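Side-chain contacts in enterobactin synthetase component F-related protein (Vibrio cholerae serotype O1, PDB 4OXI), which probably activates glycine with ATP as glycyl-adenylate, serving an LPS modification pathway that underlies resistance to antimicrobial peptides: residues I141-D146 with P229-V234; Y218-S223 with L268-I273; T123-N128 with Q137-A142; R106-Y111 with Y172-V177. All blocks are in the same frame, centred on the assembly; numbering follows the deposited sequence.

Overall arrangement
Interaction 2 lies at the middle of the chain and nearest the bound glycyl-adenosine-5'-phosphate: L268 touches the ligand, and the side chain of Y218 lies about 8 Å from it. Interactions 1 and 3 are farther out, at like distance from the centre, and 4 is outermost. Interaction 1 pairs strand 230-235, antiparallel neighbour of 216-222, with the end of helix 133-142; the side chain of R231 lies about 13 Å from the ligand. Interaction 3 backs the same helix onto strand 123-126. R231 NH2 to E138 OE1 (2.8 Å) joins interactions 1 and 3, and Q221 OE1 to T139 OG1 (3.0 Å) joins 2 and 3. Interaction 4, centred about 18 Å from interaction 3, reaches the same parallel sheet.

Interaction 1: residues I141-D146 with P229-V234; sequences IATQCD and PKRIAV
NH2 of R231 makes a salt bridge to E138 and NH1 a weak hydrogen bond to Q221, so the guanidinium is held at two of its nitrogens while A142 lies on its face. The methyl of A142 sits over the middle of the group, 3.3 Å above the plane, with CB 3.4 Å from R231 CZ. Of the two segments, P229 C is what lies toward the opposite face, farther off and shifted to the rim. R231 reaches this place because its chain bends at chi3 (-73°), turning the flat end back beside helix 133-142. Further down the chain, T143 meets it at about a right angle: CG2 of T143 touches R231 CD at 3.9 Å, while OG1 turns back to bond the carbonyl of T139. Just here the helix ends in a Schellman motif, with Q144 at positive phi and its N bonded to I141 O at 3.1 Å; C145 N closes the outer bond to L140 O. The contact thus ties a helix end to R231, near the start of strand 230-235. E138 and Q221 meet the terminal nitrogens tilted out of the plane, to opposite sides, and methyl groups cover a face and the aliphatic stem, which probably limits rotation of the cationic end.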
loop_
_atom_site.group_PDB
_atom_site.type_symbol
_atom_site.label_atom_id
_atom_site.label_comp_id
_atom_site.label_asym_id
_atom_site.label_seq_id
_atom_site.Cartn_x
_atom_site.Cartn_y
_atom_site.Cartn_z
ATOM N N ILE A 141 0.611 -18.990 7.259
ATOM C CA ILE A 141 0.922 -19.472 8.593
ATOM C C ILE A 141 0.988 -18.304 9.573
ATOM O O ILE A 141 0.334 -18.328 10.614
ATOM C CB ILE A 141 2.232 -20.265 8.612
ATOM C CG1 ILE A 141 1.993 -21.676 8.076
ATOM C CG2 ILE A 141 2.766 -20.357 10.026
ATOM C CD1 ILE A 141 3.280 -22.382 7.640
ATOM N N ALA A 142 1.755 -17.275 9.232
ATOM C CA ALA A 142 1.902 -16.128 10.125
ATOM C C ALA A 142 0.561 -15.443 10.428
ATOM O O ALA A 142 0.348 -14.957 11.542
ATOM C CB ALA A 142 2.897 -15.129 9.554
ATOM N N THR A 143 -0.339 -15.412 9.447
ATOM C CA THR A 143 -1.625 -14.754 9.642
ATOM C C THR A 143 -2.754 -15.734 9.996
ATOM O O THR A 143 -3.921 -15.337 10.034
ATOM C CB THR A 143 -2.039 -13.949 8.400
ATOM O OG1 THR A 143 -2.179 -14.838 7.290
ATOM C CG2 THR A 143 -0.997 -12.904 8.057
ATOM N N GLN A 144 -2.410 -16.998 10.254
ATOM C CA GLN A 144 -3.404 -18.018 10.610
ATOM C C GLN A 144 -4.594 -18.007 9.661
ATOM O O GLN A 144 -5.740 -18.010 10.095
ATOM C CB GLN A 144 -3.933 -17.840 12.047
ATOM C CG GLN A 144 -2.988 -18.303 13.153
ATOM C CD GLN A 144 -2.158 -17.168 13.703
ATOM O OE1 GLN A 144 -2.685 -16.100 14.039
ATOM N NE2 GLN A 144 -0.842 -17.380 13.788
ATOM N N CYS A 145 -4.317 -17.999 8.366
ATOM C CA CYS A 145 -5.355 -17.883 7.365
ATOM C C CYS A 145 -5.377 -19.148 6.523
ATOM O O CYS A 145 -4.343 -19.574 6.011
ATOM C CB CYS A 145 -5.049 -16.670 6.484
ATOM S SG CYS A 145 -5.985 -16.609 4.959
ATOM N N ASP A 146 -6.542 -19.766 6.384
ATOM C CA ASP A 146 -6.632 -20.951 5.542
ATOM C C ASP A 146 -7.657 -20.777 4.427
ATOM O O ASP A 146 -8.213 -21.762 3.951
ATOM C CB ASP A 146 -6.974 -22.186 6.380
ATOM C CG ASP A 146 -8.342 -22.091 7.040
ATOM O OD1 ASP A 146 -9.014 -21.033 6.922
ATOM O OD2 ASP A 146 -8.749 -23.085 7.690
ATOM N N PRO A 229 9.373 -11.120 7.175
ATOM C CA PRO A 229 8.520 -9.946 6.963
ATOM C C PRO A 229 7.903 -9.448 8.267
ATOM O O PRO A 229 7.565 -10.249 9.149
ATOM C CB PRO A 229 7.418 -10.478 6.038
ATOM C CG PRO A 229 8.017 -11.688 5.377
ATOM C CD PRO A 229 8.904 -12.295 6.426
ATOM N N LYS A 230 7.782 -8.130 8.388
ATOM C CA LYS A 230 7.002 -7.542 9.455
ATOM C C LYS A 230 5.584 -7.502 8.936
ATOM O O LYS A 230 5.357 -7.255 7.743
ATOM C CB LYS A 230 7.468 -6.121 9.740
ATOM C CG LYS A 230 8.861 -6.027 10.345
ATOM C CD LYS A 230 9.289 -4.566 10.474
ATOM C CE LYS A 230 10.652 -4.451 11.137
ATOM N NZ LYS A 230 11.025 -3.013 11.299
ATOM N N ARG A 231 4.625 -7.761 9.811
ATOM C CA ARG A 231 3.235 -7.648 9.417
ATOM C C ARG A 231 2.477 -6.580 10.179
ATOM O O ARG A 231 2.678 -6.376 11.384
ATOM C CB ARG A 231 2.548 -8.998 9.481
ATOM C CG ARG A 231 2.596 -9.662 8.110
ATOM C CD ARG A 231 2.433 -11.126 8.196
ATOM N NE ARG A 231 3.628 -11.748 8.733
ATOM C CZ ARG A 231 4.464 -12.486 8.012
ATOM N NH1 ARG A 231 4.230 -12.677 6.711
ATOM N NH2 ARG A 231 5.529 -13.024 8.597
ATOM N N ILE A 232 1.616 -5.885 9.450
ATOM C CA ILE A 232 0.945 -4.717 9.976
ATOM C C ILE A 232 -0.547 -4.905 9.784
ATOM O O ILE A 232 -1.045 -4.916 8.649
ATOM C CB ILE A 232 1.407 -3.479 9.214
ATOM C CG1 ILE A 232 2.900 -3.242 9.466
ATOM C CG2 ILE A 232 0.600 -2.265 9.609
ATOM C CD1 ILE A 232 3.512 -2.248 8.498
ATOM N N ALA A 233 -1.253 -5.079 10.894
ATOM C CA ALA A 233 -2.684 -5.278 10.861
ATOM C C ALA A 233 -3.374 -3.944 11.143
ATOM O O ALA A 233 -3.172 -3.352 12.198
ATOM C CB ALA A 233 -3.091 -6.328 11.883
ATOM N N VAL A 234 -4.182 -3.484 10.190
ATOM C CA VAL A 234 -4.844 -2.194 10.256
ATOM C C VAL A 234 -6.318 -2.411 10.617
ATOM O O VAL A 234 -7.018 -3.195 9.970
ATOM C CB VAL A 234 -4.734 -1.470 8.898
ATOM C CG1 VAL A 234 -5.573 -0.191 8.883
ATOM C CG2 VAL A 234 -3.276 -1.160 8.580
#

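Interaction 2: residues Y218-S223 with L268-I273; sequences YIMQTS and LSVHDI
V270 carries the whole helix side of this contact, setting one methyl against Y218 and the other against both Y218 and M220. Its CG2 stands over a face of the Y218 ring, 4.1 Å from the centroid and 15° off the normal, a CH-pi contact displaced toward the hydroxyl end of the ring. CG1, anti to the backbone N (chi1 176°), touches the ring at CE2 of Y218, 3.8 Å away. V270 and Y218 reach toward each other, whereas M220 lies alongside V270, pointing the other way; the bend at chi2 (-45°) helps bring its terminal CE to 3.9 Å from V270 CG2. Y124 packs on V270 as well, and all three residues of the contact are buried. The strand leads straight into the glycine-rich TSGSTGKPK sequence, the phosphate-binding loop signature of adenylate-forming enzymes, and the chain returns as strand 230-235, making a hairpin. The helix begins at the pocket: L268, at its first turn, touches the bound glycyl-adenosine-5'-phosphate and directs its CB away from the strand. Packing falls off quickly beyond V270. OG of S269 stays 5.0 Å from M220 CE and bonds the carbonyl of F266. Toward the loop, Q221 is exposed on the face of the strand turned from the helix, although its OE1 is bonded to T139 OG1, and the partly exposed T222 lies against K230 and I232 of the neighbouring strand.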
loop_
_atom_site.group_PDB
_atom_site.type_symbol
_atom_site.label_atom_id
_atom_site.label_comp_id
_atom_site.label_asym_id
_atom_site.label_seq_id
_atom_site.Cartn_x
_atom_site.Cartn_y
_atom_site.Cartn_z
ATOM N N TYR A 218 -7.529 -5.216 7.254
ATOM C CA TYR A 218 -6.580 -5.865 6.349
ATOM C C TYR A 218 -5.234 -6.030 7.013
ATOM O O TYR A 218 -4.920 -5.324 7.969
ATOM C CB TYR A 218 -6.419 -5.078 5.034
ATOM C CG TYR A 218 -5.916 -3.646 5.183
ATOM C CD1 TYR A 218 -4.554 -3.353 5.142
ATOM C CD2 TYR A 218 -6.802 -2.594 5.346
ATOM C CE1 TYR A 218 -4.099 -2.046 5.266
ATOM C CE2 TYR A 218 -6.354 -1.277 5.473
ATOM C CZ TYR A 218 -5.005 -1.018 5.437
ATOM O OH TYR A 218 -4.561 0.282 5.564
ATOM N N ILE A 219 -4.432 -6.961 6.509
ATOM C CA ILE A 219 -3.080 -7.124 7.029
ATOM C C ILE A 219 -2.061 -7.011 5.907
ATOM O O ILE A 219 -2.106 -7.776 4.938
ATOM C CB ILE A 219 -2.907 -8.497 7.709
ATOM C CG1 ILE A 219 -3.945 -8.669 8.830
ATOM C CG2 ILE A 219 -1.479 -8.660 8.207
ATOM C CD1 ILE A 219 -4.060 -10.107 9.346
ATOM N N MET A 220 -1.132 -6.073 6.050
ATOM C CA MET A 220 -0.090 -5.859 5.059
ATOM C C MET A 220 1.186 -6.505 5.543
ATOM O O MET A 220 1.306 -6.878 6.713
ATOM C CB MET A 220 0.176 -4.364 4.853
ATOM C CG MET A 220 -0.953 -3.616 4.166
ATOM S SD MET A 220 -1.636 -4.488 2.732
ATOM C CE MET A 220 -2.460 -3.097 1.936
ATOM N N GLN A 221 2.147 -6.642 4.640
ATOM C CA GLN A 221 3.478 -7.005 5.071
ATOM C C GLN A 221 4.548 -6.137 4.434
ATOM O O GLN A 221 4.377 -5.580 3.350
ATOM C CB GLN A 221 3.770 -8.497 4.894
ATOM C CG GLN A 221 3.555 -9.063 3.525
ATOM C CD GLN A 221 3.886 -10.561 3.467
ATOM O OE1 GLN A 221 3.404 -11.380 4.287
ATOM N NE2 GLN A 221 4.729 -10.922 2.505
ATOM N N THR A 222 5.642 -5.987 5.160
ATOM C CA THR A 222 6.707 -5.147 4.706
ATOM C C THR A 222 8.027 -5.837 5.005
ATOM O O THR A 222 8.075 -6.814 5.747
ATOM C CB THR A 222 6.639 -3.752 5.364
ATOM O OG1 THR A 222 7.610 -2.890 4.751
ATOM C CG2 THR A 222 6.914 -3.839 6.853
ATOM N N SER A 223 9.083 -5.316 4.398
ATOM C CA SER A 223 10.429 -5.847 4.517
ATOM C C SER A 223 10.945 -5.845 5.956
ATOM O O SER A 223 10.855 -4.831 6.660
ATOM C CB SER A 223 11.348 -5.010 3.629
ATOM O OG SER A 223 12.707 -5.221 3.936
ATOM N N LEU A 268 -1.587 2.214 -0.678
ATOM C CA LEU A 268 -2.177 3.198 -1.595
ATOM C C LEU A 268 -3.393 2.631 -2.316
ATOM O O LEU A 268 -4.306 3.380 -2.678
ATOM C CB LEU A 268 -1.164 3.687 -2.626
ATOM C CG LEU A 268 0.062 4.446 -2.094
ATOM C CD1 LEU A 268 0.763 5.167 -3.241
ATOM C CD2 LEU A 268 -0.326 5.440 -1.006
ATOM N N SER A 269 -3.429 1.314 -2.513
ATOM C CA SER A 269 -4.554 0.718 -3.216
ATOM C C SER A 269 -5.784 0.750 -2.324
ATOM O O SER A 269 -6.905 0.849 -2.809
ATOM C CB SER A 269 -4.259 -0.719 -3.629
ATOM O OG SER A 269 -4.092 -1.533 -2.482
ATOM N N VAL A 270 -5.569 0.672 -1.020
ATOM C CA VAL A 270 -6.662 0.774 -0.063
ATOM C C VAL A 270 -7.319 2.141 -0.150
ATOM O O VAL A 270 -8.540 2.266 -0.123
ATOM C CB VAL A 270 -6.158 0.566 1.365
ATOM C CG1 VAL A 270 -7.299 0.776 2.365
ATOM C CG2 VAL A 270 -5.559 -0.828 1.490
ATOM N N HIS A 271 -6.501 3.173 -0.269
ATOM C CA HIS A 271 -7.029 4.513 -0.504
ATOM C C HIS A 271 -7.894 4.534 -1.779
ATOM O O HIS A 271 -9.064 4.928 -1.727
ATOM C CB HIS A 271 -5.867 5.499 -0.576
ATOM C CG HIS A 271 -6.212 6.820 -1.188
ATOM N ND1 HIS A 271 -6.190 7.997 -0.471
ATOM C CD2 HIS A 271 -6.540 7.159 -2.457
ATOM C CE1 HIS A 271 -6.506 9.000 -1.268
ATOM N NE2 HIS A 271 -6.716 8.522 -2.479
ATOM N N ASP A 272 -7.329 4.098 -2.908
ATOM C CA ASP A 272 -8.045 4.113 -4.191
ATOM C C ASP A 272 -9.426 3.483 -4.049
ATOM O O ASP A 272 -10.446 4.070 -4.443
ATOM C CB ASP A 272 -7.280 3.323 -5.280
ATOM C CG ASP A 272 -5.842 3.825 -5.505
ATOM O OD1 ASP A 272 -5.574 5.034 -5.293
ATOM O OD2 ASP A 272 -4.968 3.002 -5.916
ATOM N N ILE A 273 -9.446 2.278 -3.485
ATOM C CA ILE A 273 -10.663 1.467 -3.406
ATOM C C ILE A 273 -11.750 2.092 -2.536
ATOM O O ILE A 273 -12.913 2.155 -2.938
ATOM C CB ILE A 273 -10.348 0.042 -2.879
ATOM C CG1 ILE A 273 -9.472 -0.718 -3.871
ATOM C CG2 ILE A 273 -11.616 -0.734 -2.625
ATOM C CD1 ILE A 273 -9.119 -2.138 -3.412
#

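Interaction 3: residues T123-N128 with Q137-A142; sequences TYIPLN and QETLIA
T139 pushes its methyl between I125 and L127, CG2 lying 3.9 Å from L127 CD2 and 4.1 Å from I125 CG2. That methyl is anti to the backbone N of T139 (chi1 -63° for OG1), which leaves the hydroxyl beside the helix backbone, where it meets Q221 OE1 and the carbonyl of Q135. One residue therefore shows an apolar branch to strand 123-126 and a polar branch to its own helix and the hairpin strand. Both aliphatic partners lie alongside T139, pointing the other way. L127 leaves the chain obliquely, yet its branched end leans in and makes the nearer touch; I125 points at the helix from the strand proper and also packs on T143 and C145. The next residue, L140, brings its end inward too, but its CD2 comes no closer than 5.0 Å to L127 CD2 and it rests instead on A101 of strand 99-102. The helix thus spans two adjacent strands. The chain leaves strand 123-126 through L127 and N128, folds back over the sheet as helix 133-142 and leads on to strand 147-149, which lies beyond 99-102 in strand order. This is a beta-alpha-beta crossover of the parallel alpha/beta sheet found in the large N-terminal part of adenylate-forming enzymes.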
loop_
_atom_site.group_PDB
_atom_site.type_symbol
_atom_site.label_atom_id
_atom_site.label_comp_id
_atom_site.label_asym_id
_atom_site.label_seq_id
_atom_site.Cartn_x
_atom_site.Cartn_y
_atom_site.Cartn_z
ATOM N N THR A 123 -11.320 -9.722 7.513
ATOM C CA THR A 123 -9.944 -9.245 7.348
ATOM C C THR A 123 -9.379 -9.797 6.057
ATOM O O THR A 123 -9.388 -11.019 5.850
ATOM C CB THR A 123 -9.033 -9.770 8.481
ATOM O OG1 THR A 123 -9.665 -9.564 9.750
ATOM C CG2 THR A 123 -7.678 -9.067 8.464
ATOM N N TYR A 124 -8.879 -8.927 5.181
ATOM C CA TYR A 124 -8.262 -9.436 3.968
ATOM C C TYR A 124 -6.747 -9.300 3.982
ATOM O O TYR A 124 -6.192 -8.394 4.606
ATOM C CB TYR A 124 -8.908 -8.874 2.691
ATOM C CG TYR A 124 -8.475 -7.485 2.254
ATOM C CD1 TYR A 124 -7.383 -7.310 1.401
ATOM C CD2 TYR A 124 -9.198 -6.353 2.642
ATOM C CE1 TYR A 124 -6.997 -6.040 0.978
ATOM C CE2 TYR A 124 -8.819 -5.071 2.223
ATOM C CZ TYR A 124 -7.727 -4.933 1.391
ATOM O OH TYR A 124 -7.362 -3.684 0.963
ATOM N N ILE A 125 -6.092 -10.231 3.299
ATOM C CA ILE A 125 -4.641 -10.297 3.255
ATOM C C ILE A 125 -4.193 -10.425 1.800
ATOM O O ILE A 125 -4.237 -11.505 1.217
ATOM C CB ILE A 125 -4.143 -11.516 4.045
ATOM C CG1 ILE A 125 -4.778 -11.526 5.443
ATOM C CG2 ILE A 125 -2.599 -11.523 4.149
ATOM C CD1 ILE A 125 -4.747 -12.864 6.106
ATOM N N PRO A 126 -3.777 -9.312 1.194
ATOM C CA PRO A 126 -3.397 -9.420 -0.215
ATOM C C PRO A 126 -2.049 -10.119 -0.356
ATOM O O PRO A 126 -1.136 -9.835 0.417
ATOM C CB PRO A 126 -3.291 -7.952 -0.659
ATOM C CG PRO A 126 -2.992 -7.183 0.584
ATOM C CD PRO A 126 -3.686 -7.930 1.706
ATOM N N LEU A 127 -1.924 -11.014 -1.328
ATOM C CA LEU A 127 -0.673 -11.742 -1.535
ATOM C C LEU A 127 0.071 -11.137 -2.724
ATOM O O LEU A 127 -0.545 -10.790 -3.734
ATOM C CB LEU A 127 -0.982 -13.217 -1.817
ATOM C CG LEU A 127 -1.766 -13.962 -0.743
ATOM C CD1 LEU A 127 -2.180 -15.367 -1.196
ATOM C CD2 LEU A 127 -0.943 -14.040 0.544
ATOM N N ASN A 128 1.391 -11.007 -2.627
ATOM C CA ASN A 128 2.146 -10.381 -3.714
ATOM C C ASN A 128 2.035 -11.183 -5.006
ATOM O O ASN A 128 2.095 -12.414 -4.978
ATOM C CB ASN A 128 3.611 -10.213 -3.315
ATOM C CG ASN A 128 4.341 -9.237 -4.207
ATOM O OD1 ASN A 128 4.571 -9.507 -5.391
ATOM N ND2 ASN A 128 4.701 -8.088 -3.651
ATOM N N GLN A 137 3.036 -19.617 1.727
ATOM C CA GLN A 137 2.875 -20.522 2.873
ATOM C C GLN A 137 3.260 -19.811 4.172
ATOM O O GLN A 137 2.536 -19.886 5.168
ATOM C CB GLN A 137 3.735 -21.791 2.703
ATOM C CG GLN A 137 3.060 -22.988 2.017
ATOM C CD GLN A 137 4.069 -24.066 1.519
ATOM O OE1 GLN A 137 5.274 -23.807 1.411
ATOM N NE2 GLN A 137 3.565 -25.264 1.204
ATOM N N GLU A 138 4.395 -19.113 4.163
ATOM C CA GLU A 138 4.837 -18.386 5.353
ATOM C C GLU A 138 3.789 -17.348 5.760
ATOM O O GLU A 138 3.487 -17.184 6.946
ATOM C CB GLU A 138 6.213 -17.739 5.117
ATOM C CG GLU A 138 6.930 -17.222 6.392
ATOM C CD GLU A 138 6.427 -15.844 6.897
ATOM O OE1 GLU A 138 6.609 -15.543 8.112
ATOM O OE2 GLU A 138 5.872 -15.049 6.082
ATOM N N THR A 139 3.207 -16.674 4.774
ATOM C CA THR A 139 2.180 -15.667 5.049
ATOM C C THR A 139 0.900 -16.263 5.646
ATOM O O THR A 139 0.382 -15.745 6.639
ATOM C CB THR A 139 1.818 -14.887 3.783
ATOM O OG1 THR A 139 2.974 -14.175 3.330
ATOM C CG2 THR A 139 0.684 -13.898 4.065
ATOM N N LEU A 140 0.398 -17.343 5.049
ATOM C CA LEU A 140 -0.799 -18.022 5.556
ATOM C C LEU A 140 -0.593 -18.508 6.984
ATOM O O LEU A 140 -1.502 -18.449 7.826
ATOM C CB LEU A 140 -1.146 -19.218 4.666
ATOM C CG LEU A 140 -1.471 -18.891 3.207
ATOM C CD1 LEU A 140 -1.771 -20.165 2.449
ATOM C CD2 LEU A 140 -2.662 -17.935 3.127
ATOM N N ILE A 141 0.611 -18.990 7.259
ATOM C CA ILE A 141 0.922 -19.472 8.593
ATOM C C ILE A 141 0.988 -18.304 9.573
ATOM O O ILE A 141 0.334 -18.328 10.614
ATOM C CB ILE A 141 2.232 -20.265 8.612
ATOM C CG1 ILE A 141 1.993 -21.676 8.076
ATOM C CG2 ILE A 141 2.766 -20.357 10.026
ATOM C CD1 ILE A 141 3.280 -22.382 7.640
ATOM N N ALA A 142 1.755 -17.275 9.232
ATOM C CA ALA A 142 1.902 -16.128 10.125
ATOM C C ALA A 142 0.561 -15.443 10.428
ATOM O O ALA A 142 0.348 -14.957 11.542
ATOM C CB ALA A 142 2.897 -15.129 9.554
#

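Interaction 4: residues R106-Y111 with Y172-V177; sequences RDLAAY and YALPDV
L174 packs its CD1 methyl against L108 and A109, at the point where strand 170-173 of the parallel alpha/beta sheet runs out beside the N-terminus of helix 108-119. The apolar contact is small and centred on that one methyl. CD2 of L108 approaches it at 3.9 Å, and the two leucine side chains cross at about a right angle. CG of L108 stands opposite its backbone N (chi1 166°), which helps send CD2 to L174. A109 offers its backbone as well as its methyl: L174 CD1 is 4.0 Å from A109 CA and 4.2 Å from A109 CB. L174 and A109 both also rest on M149 of strand 147-149, the neighbour of 170-173 in the sheet, while L108 also touches M81 and M84 of helix 78-95.

Backbone bonds shape both partners. L174 opens a type I beta turn, closed by V177 N to L174 O at 3.1 Å, that follows directly on the strand's end. On the helix side a weak bond joins A110 N to D107 O.

Charged groups gather around the helix start. R106 forms a salt bridge with D263, and D107 uses OD1 for one with K72. The other oxygen of D107, OD2, lies close to D151 and 6.7 Å from D176 OD2, an acidic neighbourhood that the lysine and the helix N-terminus probably offset. D107 is the N-cap: its OD2 accepts from A109 N at 3.0 Å, nearly straight at 171°, with the N-H arriving on the anti side, 25° out of the carboxylate plane.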
loop_
_atom_site.group_PDB
_atom_site.type_symbol
_atom_site.label_atom_id
_atom_site.label_comp_id
_atom_site.label_asym_id
_atom_site.label_seq_id
_atom_site.Cartn_x
_atom_site.Cartn_y
_atom_site.Cartn_z
ATOM N N ARG A 106 -5.422 -7.434 -9.867
ATOM C CA ARG A 106 -5.881 -6.603 -10.992
ATOM C C ARG A 106 -6.986 -7.262 -11.774
ATOM O O ARG A 106 -7.000 -7.243 -13.006
ATOM C CB ARG A 106 -4.719 -6.212 -11.918
ATOM C CG ARG A 106 -3.765 -5.234 -11.220
ATOM C CD ARG A 106 -2.623 -4.733 -12.083
ATOM N NE ARG A 106 -1.624 -4.116 -11.210
ATOM C CZ ARG A 106 -1.723 -2.890 -10.696
ATOM N NH1 ARG A 106 -2.769 -2.113 -10.989
ATOM N NH2 ARG A 106 -0.765 -2.441 -9.893
ATOM N N ASP A 107 -7.908 -7.857 -11.035
ATOM C CA ASP A 107 -8.946 -8.671 -11.622
ATOM C C ASP A 107 -10.202 -8.514 -10.767
ATOM O O ASP A 107 -10.111 -8.217 -9.566
ATOM C CB ASP A 107 -8.492 -10.129 -11.628
ATOM C CG ASP A 107 -9.505 -11.054 -12.284
ATOM O OD1 ASP A 107 -9.367 -11.305 -13.504
ATOM O OD2 ASP A 107 -10.445 -11.525 -11.594
ATOM N N LEU A 108 -11.364 -8.714 -11.377
ATOM C CA LEU A 108 -12.639 -8.557 -10.687
ATOM C C LEU A 108 -12.691 -9.301 -9.351
ATOM O O LEU A 108 -13.233 -8.789 -8.360
ATOM C CB LEU A 108 -13.760 -9.067 -11.586
ATOM C CG LEU A 108 -15.113 -9.297 -10.916
ATOM C CD1 LEU A 108 -15.711 -7.955 -10.496
ATOM C CD2 LEU A 108 -16.052 -10.060 -11.862
ATOM N N ALA A 109 -12.135 -10.509 -9.330
ATOM C CA ALA A 109 -12.202 -11.358 -8.142
ATOM C C ALA A 109 -11.527 -10.700 -6.944
ATOM O O ALA A 109 -12.019 -10.804 -5.832
ATOM C CB ALA A 109 -11.590 -12.707 -8.426
ATOM N N ALA A 110 -10.422 -9.991 -7.161
ATOM C CA ALA A 110 -9.750 -9.307 -6.042
ATOM C C ALA A 110 -10.615 -8.208 -5.443
ATOM O O ALA A 110 -10.730 -8.109 -4.214
ATOM C CB ALA A 110 -8.410 -8.742 -6.478
ATOM N N TYR A 111 -11.212 -7.370 -6.298
ATOM C CA TYR A 111 -12.026 -6.245 -5.819
ATOM C C TYR A 111 -13.365 -6.721 -5.225
ATOM O O TYR A 111 -13.862 -6.132 -4.269
ATOM C CB TYR A 111 -12.204 -5.178 -6.929
ATOM C CG TYR A 111 -10.847 -4.711 -7.412
ATOM C CD1 TYR A 111 -10.184 -3.680 -6.784
ATOM C CD2 TYR A 111 -10.201 -5.364 -8.450
ATOM C CE1 TYR A 111 -8.908 -3.290 -7.193
ATOM C CE2 TYR A 111 -8.946 -4.990 -8.859
ATOM C CZ TYR A 111 -8.304 -3.954 -8.229
ATOM O OH TYR A 111 -7.047 -3.601 -8.657
ATOM N N TYR A 172 -11.621 -20.114 -2.739
ATOM C CA TYR A 172 -12.849 -19.480 -3.183
ATOM C C TYR A 172 -12.673 -18.898 -4.567
ATOM O O TYR A 172 -11.607 -18.387 -4.895
ATOM C CB TYR A 172 -13.292 -18.396 -2.197
ATOM C CG TYR A 172 -13.774 -18.976 -0.896
ATOM C CD1 TYR A 172 -15.122 -19.240 -0.688
ATOM C CD2 TYR A 172 -12.879 -19.293 0.120
ATOM C CE1 TYR A 172 -15.569 -19.795 0.502
ATOM C CE2 TYR A 172 -13.318 -19.842 1.307
ATOM C CZ TYR A 172 -14.660 -20.094 1.487
ATOM O OH TYR A 172 -15.092 -20.638 2.680
ATOM N N ALA A 173 -13.719 -18.972 -5.382
ATOM C CA ALA A 173 -13.677 -18.385 -6.718
ATOM C C ALA A 173 -15.085 -18.050 -7.185
ATOM O O ALA A 173 -16.051 -18.664 -6.734
ATOM C CB ALA A 173 -12.998 -19.338 -7.690
ATOM N N LEU A 174 -15.204 -17.065 -8.075
ATOM C CA LEU A 174 -16.489 -16.751 -8.696
ATOM C C LEU A 174 -16.863 -17.872 -9.688
ATOM O O LEU A 174 -15.993 -18.646 -10.093
ATOM C CB LEU A 174 -16.412 -15.383 -9.380
ATOM C CG LEU A 174 -16.069 -14.223 -8.437
ATOM C CD1 LEU A 174 -15.735 -12.967 -9.226
ATOM C CD2 LEU A 174 -17.204 -13.960 -7.454
ATOM N N PRO A 175 -18.156 -17.986 -10.053
ATOM C CA PRO A 175 -18.612 -19.146 -10.835
ATOM C C PRO A 175 -18.006 -19.279 -12.229
ATOM O O PRO A 175 -18.138 -20.341 -12.833
ATOM C CB PRO A 175 -20.124 -18.915 -10.957
ATOM C CG PRO A 175 -20.474 -18.108 -9.777
ATOM C CD PRO A 175 -19.294 -17.174 -9.588
ATOM N N ASP A 176 -17.348 -18.246 -12.738
ATOM C CA ASP A 176 -16.755 -18.338 -14.069
ATOM C C ASP A 176 -15.414 -19.079 -14.067
ATOM O O ASP A 176 -14.811 -19.295 -15.118
ATOM C CB ASP A 176 -16.589 -16.943 -14.688
ATOM C CG ASP A 176 -15.475 -16.132 -14.030
ATOM O OD1 ASP A 176 -15.494 -15.955 -12.787
ATOM O OD2 ASP A 176 -14.570 -15.670 -14.763
ATOM N N VAL A 177 -14.942 -19.462 -12.888
ATOM C CA VAL A 177 -13.658 -20.142 -12.784
ATOM C C VAL A 177 -13.868 -21.646 -12.694
ATOM O O VAL A 177 -14.557 -22.128 -11.792
ATOM C CB VAL A 177 -12.879 -19.667 -11.548
ATOM C CG1 VAL A 177 -11.561 -20.391 -11.459
ATOM C CG2 VAL A 177 -12.662 -18.164 -11.603
#